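Molybdate-binding protein MolA (Haemophilus influenzae, PDB 3PSH) binds molybdate and tungstate, but not sulfate or phosphate, in the periplasm and serves the MolBC ABC transporter as its solute-binding protein in low-affinity molybdate import. Local coordinates at residues L175-M188 / Y201-N213. Residues are numbered along the deposited sequence; the frame is centred on the assembly and turned at random. Where two conformers were deposited one is given.
Sequences LGDVSADKRVRTYM and YTGLMMEHAGAYN
Val184 and Ala211 open the parallel pairing of strands 184-188 and 211-213, which helix 201-208 joins in a right-handed beta-alpha-beta crossover. Strand 211-213 edges the parallel sheet in one lobe of this periplasmic binding protein. Val184 N donates to Gly210 O, Tyr212 N to Val184 O (2.8 Å) and Thr186 N to Tyr212 O. Thr186 OG1 also donates to Val184 O, from the carbonyl face opposite Tyr212 N, satisfying the buried hydroxyl within its own strand while CG2 packs on Met206 CE (3.7 Å).

Gly210 closes the helix in a Schellman motif (Ala211 N to Met206 O, Gly210 N to Glu207 O), its positive phi favouring glycine. Arg183 CG lies anti to the backbone N (chi1 -163°), and a turn at chi3 (-90°) brings the guanidinium to the helix end, where NH1 donates in plane to Glu207 O and Ala211 O, each at 2.9 Å. Glu207 O also takes a water that accepts from Arg183 NH2.

Met188 CB meets Thr202 CG2 (3.9 Å) near the molybdate pocket; Thr202 OG1 bonds to Ala277 O. Asn213 ND2 bonds to molybdate-binding Tyr196 O, and OD1 to Ala215 N; a second water accepts from Met188 N and donates to Asn213 OD1, 2.7 Å from the water oxygen.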
# COMPACT_ATOMS: atom_id res chain seq x y z
N LEU A 175 0.19 -0.41 -23.60
CA LEU A 175 -0.67 0.74 -23.37
C LEU A 175 0.07 2.04 -23.75
O LEU A 175 -0.46 3.10 -23.60
CB LEU A 175 -1.16 0.88 -21.89
CG LEU A 175 -1.93 -0.38 -21.45
CD1 LEU A 175 -2.36 -0.28 -19.91
CD2 LEU A 175 -3.12 -0.54 -22.33
N GLY A 176 1.23 1.88 -24.38
CA GLY A 176 2.05 3.03 -24.86
C GLY A 176 1.45 4.02 -25.85
O GLY A 176 1.98 5.16 -25.95
N ASP A 177 0.39 3.58 -26.57
CA ASP A 177 -0.39 4.47 -27.49
C ASP A 177 -1.63 5.10 -26.90
O ASP A 177 -2.39 5.80 -27.61
CB ASP A 177 -0.84 3.67 -28.71
CG ASP A 177 -1.82 2.55 -28.33
OD1 ASP A 177 -1.53 1.80 -27.39
OD2 ASP A 177 -2.83 2.44 -28.98
N VAL A 178 -1.88 4.91 -25.61
CA VAL A 178 -3.01 5.59 -25.02
C VAL A 178 -2.79 7.08 -24.76
O VAL A 178 -2.09 7.48 -23.82
CB VAL A 178 -3.49 4.86 -23.75
CG1 VAL A 178 -4.70 5.54 -23.18
CG2 VAL A 178 -3.82 3.41 -24.11
N SER A 179 -3.51 7.88 -25.55
CA SER A 179 -3.34 9.29 -25.46
C SER A 179 -4.02 9.90 -24.23
O SER A 179 -4.95 9.28 -23.65
CB SER A 179 -3.86 10.01 -26.70
OG SER A 179 -5.29 9.87 -26.86
N ALA A 180 -3.57 11.11 -23.86
CA ALA A 180 -4.19 11.73 -22.68
C ALA A 180 -5.67 11.93 -22.82
O ALA A 180 -6.38 11.97 -21.79
CB ALA A 180 -3.48 13.08 -22.26
N ASP A 181 -6.17 12.21 -24.03
CA ASP A 181 -7.61 12.46 -24.08
C ASP A 181 -8.43 11.12 -23.93
O ASP A 181 -9.61 11.18 -23.57
CB ASP A 181 -7.92 13.26 -25.35
CG ASP A 181 -9.43 13.45 -25.58
OD1 ASP A 181 -10.01 14.38 -25.01
OD2 ASP A 181 -10.01 12.57 -26.25
N LYS A 182 -7.78 9.98 -24.15
CA LYS A 182 -8.43 8.64 -24.10
C LYS A 182 -8.24 7.93 -22.80
O LYS A 182 -9.01 7.02 -22.48
CB LYS A 182 -7.92 7.70 -25.20
CG LYS A 182 -8.22 8.14 -26.73
CD LYS A 182 -9.73 8.23 -27.00
CE LYS A 182 -10.03 8.28 -28.56
NZ LYS A 182 -9.49 7.05 -29.24
N ARG A 183 -7.19 8.25 -22.08
CA ARG A 183 -7.01 7.63 -20.75
C ARG A 183 -8.29 7.66 -19.95
O ARG A 183 -8.99 8.71 -19.85
CB ARG A 183 -5.84 8.42 -20.11
CG ARG A 183 -5.15 7.87 -18.97
CD ARG A 183 -3.96 8.90 -18.64
NE ARG A 183 -2.71 8.57 -19.37
CZ ARG A 183 -1.97 7.48 -19.07
NH1 ARG A 183 -2.35 6.65 -18.07
NH2 ARG A 183 -0.84 7.12 -19.73
N VAL A 184 -8.56 6.54 -19.26
CA VAL A 184 -9.89 6.30 -18.60
C VAL A 184 -9.94 7.10 -17.29
O VAL A 184 -9.01 6.96 -16.44
CB VAL A 184 -10.11 4.78 -18.32
CG1 VAL A 184 -11.45 4.64 -17.53
CG2 VAL A 184 -10.11 3.98 -19.60
N ARG A 185 -10.92 8.02 -17.15
CA ARG A 185 -11.07 8.85 -15.90
C ARG A 185 -11.72 8.06 -14.79
O ARG A 185 -12.88 7.67 -14.86
CB ARG A 185 -11.87 10.09 -16.22
CG ARG A 185 -10.99 11.00 -17.18
CD ARG A 185 -11.71 12.29 -17.65
NE ARG A 185 -12.33 13.02 -16.52
CZ ARG A 185 -11.76 13.82 -15.60
NH1 ARG A 185 -10.41 14.05 -15.55
NH2 ARG A 185 -12.61 14.39 -14.70
N THR A 186 -10.95 7.91 -13.67
CA THR A 186 -11.24 6.93 -12.66
C THR A 186 -11.20 7.58 -11.30
O THR A 186 -10.44 8.57 -11.17
CB THR A 186 -10.19 5.79 -12.78
OG1 THR A 186 -10.15 5.23 -14.12
CG2 THR A 186 -10.45 4.67 -11.83
N TYR A 187 -11.99 7.06 -10.36
CA TYR A 187 -12.07 7.69 -9.05
C TYR A 187 -11.98 6.60 -8.02
O TYR A 187 -12.70 5.60 -8.12
CB TYR A 187 -13.44 8.37 -8.94
CG TYR A 187 -13.68 9.01 -7.56
CD1 TYR A 187 -13.09 10.27 -7.24
CD2 TYR A 187 -14.51 8.39 -6.61
CE1 TYR A 187 -13.31 10.86 -5.96
CE2 TYR A 187 -14.71 9.01 -5.30
CZ TYR A 187 -14.12 10.24 -5.04
OH TYR A 187 -14.34 10.69 -3.76
N MET A 188 -11.18 6.87 -6.98
CA MET A 188 -11.06 5.95 -5.87
C MET A 188 -11.99 6.40 -4.71
O MET A 188 -11.74 7.40 -4.09
CB MET A 188 -9.55 5.87 -5.48
CG MET A 188 -9.31 5.12 -4.25
SD MET A 188 -9.96 3.43 -4.20
CE MET A 188 -9.11 2.77 -5.40
N TYR A 201 0.46 6.66 -4.39
CA TYR A 201 0.55 5.47 -5.34
C TYR A 201 -0.79 5.21 -6.18
O TYR A 201 -0.76 4.78 -7.35
CB TYR A 201 0.98 4.17 -4.62
CG TYR A 201 0.95 3.00 -5.57
CD1 TYR A 201 1.81 2.97 -6.68
CD2 TYR A 201 -0.06 2.01 -5.40
CE1 TYR A 201 1.67 1.94 -7.63
CE2 TYR A 201 -0.23 1.00 -6.28
CZ TYR A 201 0.66 0.93 -7.38
OH TYR A 201 0.54 -0.02 -8.36
N THR A 202 -1.92 5.53 -5.52
CA THR A 202 -3.26 5.40 -6.17
C THR A 202 -3.19 5.90 -7.65
O THR A 202 -3.52 5.13 -8.59
CB THR A 202 -4.30 6.18 -5.38
OG1 THR A 202 -4.25 5.83 -3.95
CG2 THR A 202 -5.71 5.88 -5.94
N GLY A 203 -2.75 7.15 -7.85
CA GLY A 203 -2.83 7.74 -9.24
C GLY A 203 -1.80 7.04 -10.15
O GLY A 203 -1.95 7.03 -11.37
N LEU A 204 -0.68 6.52 -9.58
CA LEU A 204 0.36 5.80 -10.34
C LEU A 204 -0.18 4.49 -10.82
O LEU A 204 0.04 4.07 -11.97
CB LEU A 204 1.65 5.56 -9.53
CG LEU A 204 2.47 6.92 -9.43
CD1 LEU A 204 3.42 6.79 -8.31
CD2 LEU A 204 3.24 7.08 -10.71
N MET A 205 -0.93 3.81 -9.95
CA MET A 205 -1.52 2.51 -10.40
C MET A 205 -2.47 2.75 -11.57
O MET A 205 -2.39 2.03 -12.55
CB MET A 205 -2.30 1.80 -9.29
CG MET A 205 -2.90 0.43 -9.73
SD MET A 205 -3.79 -0.25 -8.22
CE MET A 205 -5.26 0.75 -8.18
N MET A 206 -3.23 3.83 -11.46
CA MET A 206 -4.16 4.20 -12.54
C MET A 206 -3.34 4.56 -13.79
O MET A 206 -3.57 3.97 -14.89
CB MET A 206 -4.98 5.37 -12.09
CG MET A 206 -5.93 4.91 -10.96
SD MET A 206 -6.95 6.28 -10.50
CE MET A 206 -8.04 5.65 -9.15
N GLU A 207 -2.26 5.31 -13.66
CA GLU A 207 -1.50 5.70 -14.91
C GLU A 207 -0.92 4.51 -15.63
O GLU A 207 -0.94 4.41 -16.90
CB GLU A 207 -0.36 6.64 -14.52
CG GLU A 207 -0.87 8.02 -14.22
CD GLU A 207 0.26 8.94 -13.63
OE1 GLU A 207 1.43 8.47 -13.64
OE2 GLU A 207 -0.06 10.07 -13.28
N HIS A 208 -0.36 3.56 -14.88
CA HIS A 208 0.30 2.41 -15.48
C HIS A 208 -0.69 1.46 -16.18
O HIS A 208 -0.31 0.68 -17.02
CB HIS A 208 1.10 1.66 -14.43
CG HIS A 208 2.37 2.36 -14.06
ND1 HIS A 208 3.57 2.20 -14.75
CD2 HIS A 208 2.63 3.22 -13.02
CE1 HIS A 208 4.51 2.95 -14.17
NE2 HIS A 208 3.96 3.60 -13.15
N ALA A 209 -1.95 1.55 -15.79
CA ALA A 209 -2.95 0.70 -16.44
C ALA A 209 -3.83 1.52 -17.40
O ALA A 209 -4.97 1.18 -17.70
CB ALA A 209 -3.82 -0.03 -15.34
N GLY A 210 -3.31 2.67 -17.87
CA GLY A 210 -4.07 3.40 -18.96
C GLY A 210 -5.25 4.21 -18.48
O GLY A 210 -6.22 4.46 -19.27
N ALA A 211 -5.16 4.74 -17.20
CA ALA A 211 -6.19 5.48 -16.57
C ALA A 211 -5.62 6.68 -15.90
O ALA A 211 -4.42 6.93 -16.01
CB ALA A 211 -6.93 4.59 -15.49
N TYR A 212 -6.48 7.45 -15.31
CA TYR A 212 -6.09 8.72 -14.69
C TYR A 212 -6.95 8.98 -13.49
O TYR A 212 -8.15 8.79 -13.57
CB TYR A 212 -6.31 9.86 -15.68
CG TYR A 212 -6.09 11.16 -14.99
CD1 TYR A 212 -4.80 11.40 -14.34
CD2 TYR A 212 -7.15 12.11 -14.86
CE1 TYR A 212 -4.54 12.60 -13.61
CE2 TYR A 212 -6.92 13.31 -14.04
CZ TYR A 212 -5.60 13.51 -13.44
OH TYR A 212 -5.44 14.68 -12.72
N ASN A 213 -6.36 9.42 -12.38
CA ASN A 213 -7.06 9.67 -11.13
C ASN A 213 -7.71 11.06 -11.22
O ASN A 213 -6.97 12.07 -11.08
CB ASN A 213 -6.05 9.59 -9.92
CG ASN A 213 -6.71 9.93 -8.62
OD1 ASN A 213 -7.89 10.22 -8.56
ND2 ASN A 213 -5.95 9.79 -7.50
O HOH W 1 1.19 5.43 -18.84
O HOH W 2 -9.81 9.40 -6.85